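Local structure of GTPase HflX (Sulfolobus solfataricus P2, 2QTF) at residues 193-198 with 331-336. The protein hydrolyses GTP, for which it is specific, and associates with the 50S ribosomal subunit, perhaps acting in protein synthesis or ribosome biogenesis. Numbering follows the deposited sequence.
Sequences TSLFNS and IPISAL. With SO4 (sulfate ion), chain F.
The methyl group of Ala335 sits against the first turn of the helix that follows the P-loop, covering Ser194 and the start of Leu195. In this G domain the loop after strand 327-332 carries the Ser-Ala-Leu sequence, the G5 motif of GTPases. Ser334, Ala335 and Leu336 probably bind GTP, as in other GTPases, where this loop lies by the guanine base. The contact thus sets that loop against the helix that follows the P-loop. Ala335 CB lies 3.5 Å from Ser194 OG and 3.8 Å from the backbone N of Leu195. The Ser194 hydroxyl stands between its own backbone N and carbonyl carbon (chi1 60°). It is hydrogen-bonded to Gly191 O, one turn back in the P-loop, and meets Ala335 by van der Waals contact alone. Leu336 adds one branch: its CD2 reaches back to Ser194 CB at 3.9 Å.

Deeper in the domain, Leu195 and Ile333 meet tip to tip, CD1 to CD1, at 3.7 Å. Their side chains cross at about a right angle. With CG anti to the backbone N (chi1 -180°), the Leu195 chain runs out so that CD1 meets Ile333, 4.3 Å from Ala335 CB. This end of the contact belongs to the core between helix and sheet, where Leu344 and Val264 also touch Leu195. Asn300, another inferred GTP-binding residue, packs on Ile333 and accepts a hydrogen bond from Ala335 N through OD1, which ties the G5 loop to strand 295-300.

At the start of the helix, a sulfate ion, probably from the crystallisation liquor, sits in the P-loop. Thr193, a probable GTP and magnesium ligand, gives sulfate O1 two hydrogen bonds, from its backbone N and from OG1, each 3.0 Å long.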
ATOM      1  N   THR A 193      -2.536  -4.058   7.635  1.00 22.55           N
ATOM      2  CA  THR A 193      -3.545  -3.203   8.298  1.00 24.25           C
ATOM      3  C   THR A 193      -4.144  -3.978   9.482  1.00 20.98           C
ATOM      4  O   THR A 193      -4.279  -3.401  10.562  1.00 21.77           O
ATOM      5  CB  THR A 193      -4.638  -2.853   7.268  1.00 24.91           C
ATOM      6  OG1 THR A 193      -3.990  -2.165   6.232  1.00 26.15           O
ATOM      7  CG2 THR A 193      -5.767  -2.000   7.858  1.00 28.93           C
ATOM      8  N   SER A 194      -4.376  -5.290   9.313  1.00 22.24           N
ATOM      9  CA  SER A 194      -4.999  -6.088  10.393  1.00 22.14           C
ATOM     10  C   SER A 194      -4.032  -6.147  11.537  1.00 22.37           C
ATOM     11  O   SER A 194      -4.471  -6.036  12.684  1.00 22.96           O
ATOM     12  CB  SER A 194      -5.421  -7.512  10.019  1.00 23.70           C
ATOM     13  OG  SER A 194      -4.279  -8.200   9.602  1.00 36.68           O
ATOM     14  N   LEU A 195      -2.745  -6.282  11.279  1.00 20.58           N
ATOM     15  CA  LEU A 195      -1.734  -6.293  12.380  1.00 21.87           C
ATOM     16  C   LEU A 195      -1.636  -4.920  13.123  1.00 21.08           C
ATOM     17  O   LEU A 195      -1.664  -4.818  14.364  1.00 22.88           O
ATOM     18  CB  LEU A 195      -0.389  -6.605  11.787  1.00 21.82           C
ATOM     19  CG  LEU A 195       0.752  -6.656  12.832  1.00 28.37           C
ATOM     20  CD1 LEU A 195       0.296  -7.759  13.779  1.00 34.65           C
ATOM     21  CD2 LEU A 195       2.007  -7.192  12.147  1.00 30.03           C
ATOM     22  N   PHE A 196      -1.590  -3.858  12.344  1.00 20.83           N
ATOM     23  CA  PHE A 196      -1.605  -2.482  12.908  1.00 22.52           C
ATOM     24  C   PHE A 196      -2.847  -2.244  13.778  1.00 24.00           C
ATOM     25  O   PHE A 196      -2.771  -1.762  14.930  1.00 23.91           O
ATOM     26  CB  PHE A 196      -1.626  -1.467  11.758  1.00 21.31           C
ATOM     27  CG  PHE A 196      -1.386  -0.054  12.219  1.00 23.78           C
ATOM     28  CD1 PHE A 196      -0.108   0.425  12.269  1.00 21.90           C
ATOM     29  CD2 PHE A 196      -2.466   0.830  12.501  1.00 29.17           C
ATOM     30  CE1 PHE A 196       0.181   1.734  12.658  1.00 22.26           C
ATOM     31  CE2 PHE A 196      -2.159   2.181  12.909  1.00 30.09           C
ATOM     32  CZ  PHE A 196      -0.787   2.561  12.990  1.00 24.57           C
ATOM     33  N   ASN A 197      -4.005  -2.591  13.229  1.00 24.61           N
ATOM     34  CA  ASN A 197      -5.222  -2.372  13.952  1.00 25.44           C
ATOM     35  C   ASN A 197      -5.278  -3.176  15.178  1.00 26.22           C
ATOM     36  O   ASN A 197      -5.809  -2.730  16.243  1.00 25.98           O
ATOM     37  CB  ASN A 197      -6.447  -2.695  13.078  1.00 26.26           C
ATOM     38  CG  ASN A 197      -6.701  -1.641  12.082  1.00 28.41           C
ATOM     39  OD1 ASN A 197      -6.057  -0.583  12.116  1.00 28.73           O
ATOM     40  ND2 ASN A 197      -7.633  -1.901  11.164  1.00 27.36           N
ATOM     41  N   SER A 198      -4.756  -4.394  15.091  1.00 26.35           N
ATOM     42  CA  SER A 198      -4.770  -5.259  16.277  1.00 29.59           C
ATOM     43  C   SER A 198      -3.931  -4.684  17.466  1.00 31.03           C
ATOM     44  O   SER A 198      -4.401  -4.646  18.675  1.00 29.77           O
ATOM     45  CB  SER A 198      -4.276  -6.645  15.896  1.00 30.93           C
ATOM     46  OG  SER A 198      -4.162  -7.353  17.077  1.00 35.69           O
ATOM     47  N   ILE A 331       8.200 -14.970  14.223  1.00 22.38           N
ATOM     48  CA  ILE A 331       7.055 -15.553  14.974  1.00 24.33           C
ATOM     49  C   ILE A 331       5.846 -15.817  14.075  1.00 22.97           C
ATOM     50  O   ILE A 331       5.603 -15.093  13.148  1.00 22.54           O
ATOM     51  CB  ILE A 331       6.678 -14.699  16.219  1.00 21.94           C
ATOM     52  CG1 ILE A 331       6.275 -13.278  15.766  1.00 21.84           C
ATOM     53  CG2 ILE A 331       8.024 -14.542  17.054  1.00 26.15           C
ATOM     54  CD1 ILE A 331       5.833 -12.260  16.877  1.00 24.30           C
ATOM     55  N   PRO A 332       5.079 -16.849  14.385  1.00 23.57           N
ATOM     56  CA  PRO A 332       3.813 -17.051  13.703  1.00 22.59           C
ATOM     57  C   PRO A 332       2.709 -16.394  14.458  1.00 22.47           C
ATOM     58  O   PRO A 332       2.643 -16.528  15.738  1.00 20.66           O
ATOM     59  CB  PRO A 332       3.629 -18.586  13.793  1.00 23.40           C
ATOM     60  CG  PRO A 332       4.340 -18.934  15.209  1.00 23.52           C
ATOM     61  CD  PRO A 332       5.425 -17.925  15.367  1.00 24.28           C
ATOM     62  N   ILE A 333       1.828 -15.721  13.744  1.00 21.09           N
ATOM     63  CA  ILE A 333       0.677 -15.128  14.398  1.00 22.27           C
ATOM     64  C   ILE A 333      -0.535 -15.272  13.512  1.00 23.00           C
ATOM     65  O   ILE A 333      -0.414 -15.577  12.298  1.00 23.37           O
ATOM     66  CB  ILE A 333       0.855 -13.567  14.601  1.00 21.80           C
ATOM     67  CG1 ILE A 333       1.019 -12.891  13.196  1.00 23.47           C
ATOM     68  CG2 ILE A 333       2.054 -13.304  15.560  1.00 19.23           C
ATOM     69  CD1 ILE A 333       1.041 -11.302  13.249  1.00 24.19           C
ATOM     70  N   SER A 334      -1.704 -14.986  14.061  1.00 23.46           N
ATOM     71  CA  SER A 334      -2.884 -14.718  13.223  1.00 24.24           C
ATOM     72  C   SER A 334      -3.492 -13.413  13.714  1.00 25.04           C
ATOM     73  O   SER A 334      -4.082 -13.366  14.798  1.00 25.89           O
ATOM     74  CB  SER A 334      -3.904 -15.819  13.240  1.00 25.35           C
ATOM     75  OG  SER A 334      -5.048 -15.256  12.598  1.00 27.13           O
ATOM     76  N   ALA A 335      -3.257 -12.332  12.991  1.00 25.79           N
ATOM     77  CA  ALA A 335      -3.793 -11.014  13.396  1.00 28.31           C
ATOM     78  C   ALA A 335      -5.298 -11.051  13.392  1.00 30.86           C
ATOM     79  O   ALA A 335      -5.867 -10.467  14.280  1.00 31.66           O
ATOM     80  CB  ALA A 335      -3.254  -9.843  12.526  1.00 25.86           C
ATOM     81  N   LEU A 336      -5.940 -11.809  12.480  1.00 33.07           N
ATOM     82  CA  LEU A 336      -7.460 -11.858  12.426  1.00 36.30           C
ATOM     83  C   LEU A 336      -8.099 -12.658  13.534  1.00 36.30           C
ATOM     84  O   LEU A 336      -9.116 -12.286  14.061  1.00 37.51           O
ATOM     85  CB  LEU A 336      -7.998 -12.454  11.107  1.00 36.97           C
ATOM     86  CG  LEU A 336      -8.160 -11.376  10.010  1.00 46.64           C
ATOM     87  CD1 LEU A 336      -9.260 -11.852   9.015  1.00 47.23           C
ATOM     88  CD2 LEU A 336      -8.481  -9.893  10.511  1.00 46.44           C
TER
HETATM   89  S   SO4 F 501      -2.443  -5.467   3.789  1.00 29.58           S
HETATM   90  O1  SO4 F 501      -2.734  -4.364   4.685  1.00 30.15           O
HETATM   91  O2  SO4 F 501      -3.120  -6.687   4.180  1.00 30.18           O
HETATM   92  O3  SO4 F 501      -1.097  -6.012   3.893  1.00 21.68           O
HETATM   93  O4  SO4 F 501      -2.812  -5.135   2.392  1.00 24.53           O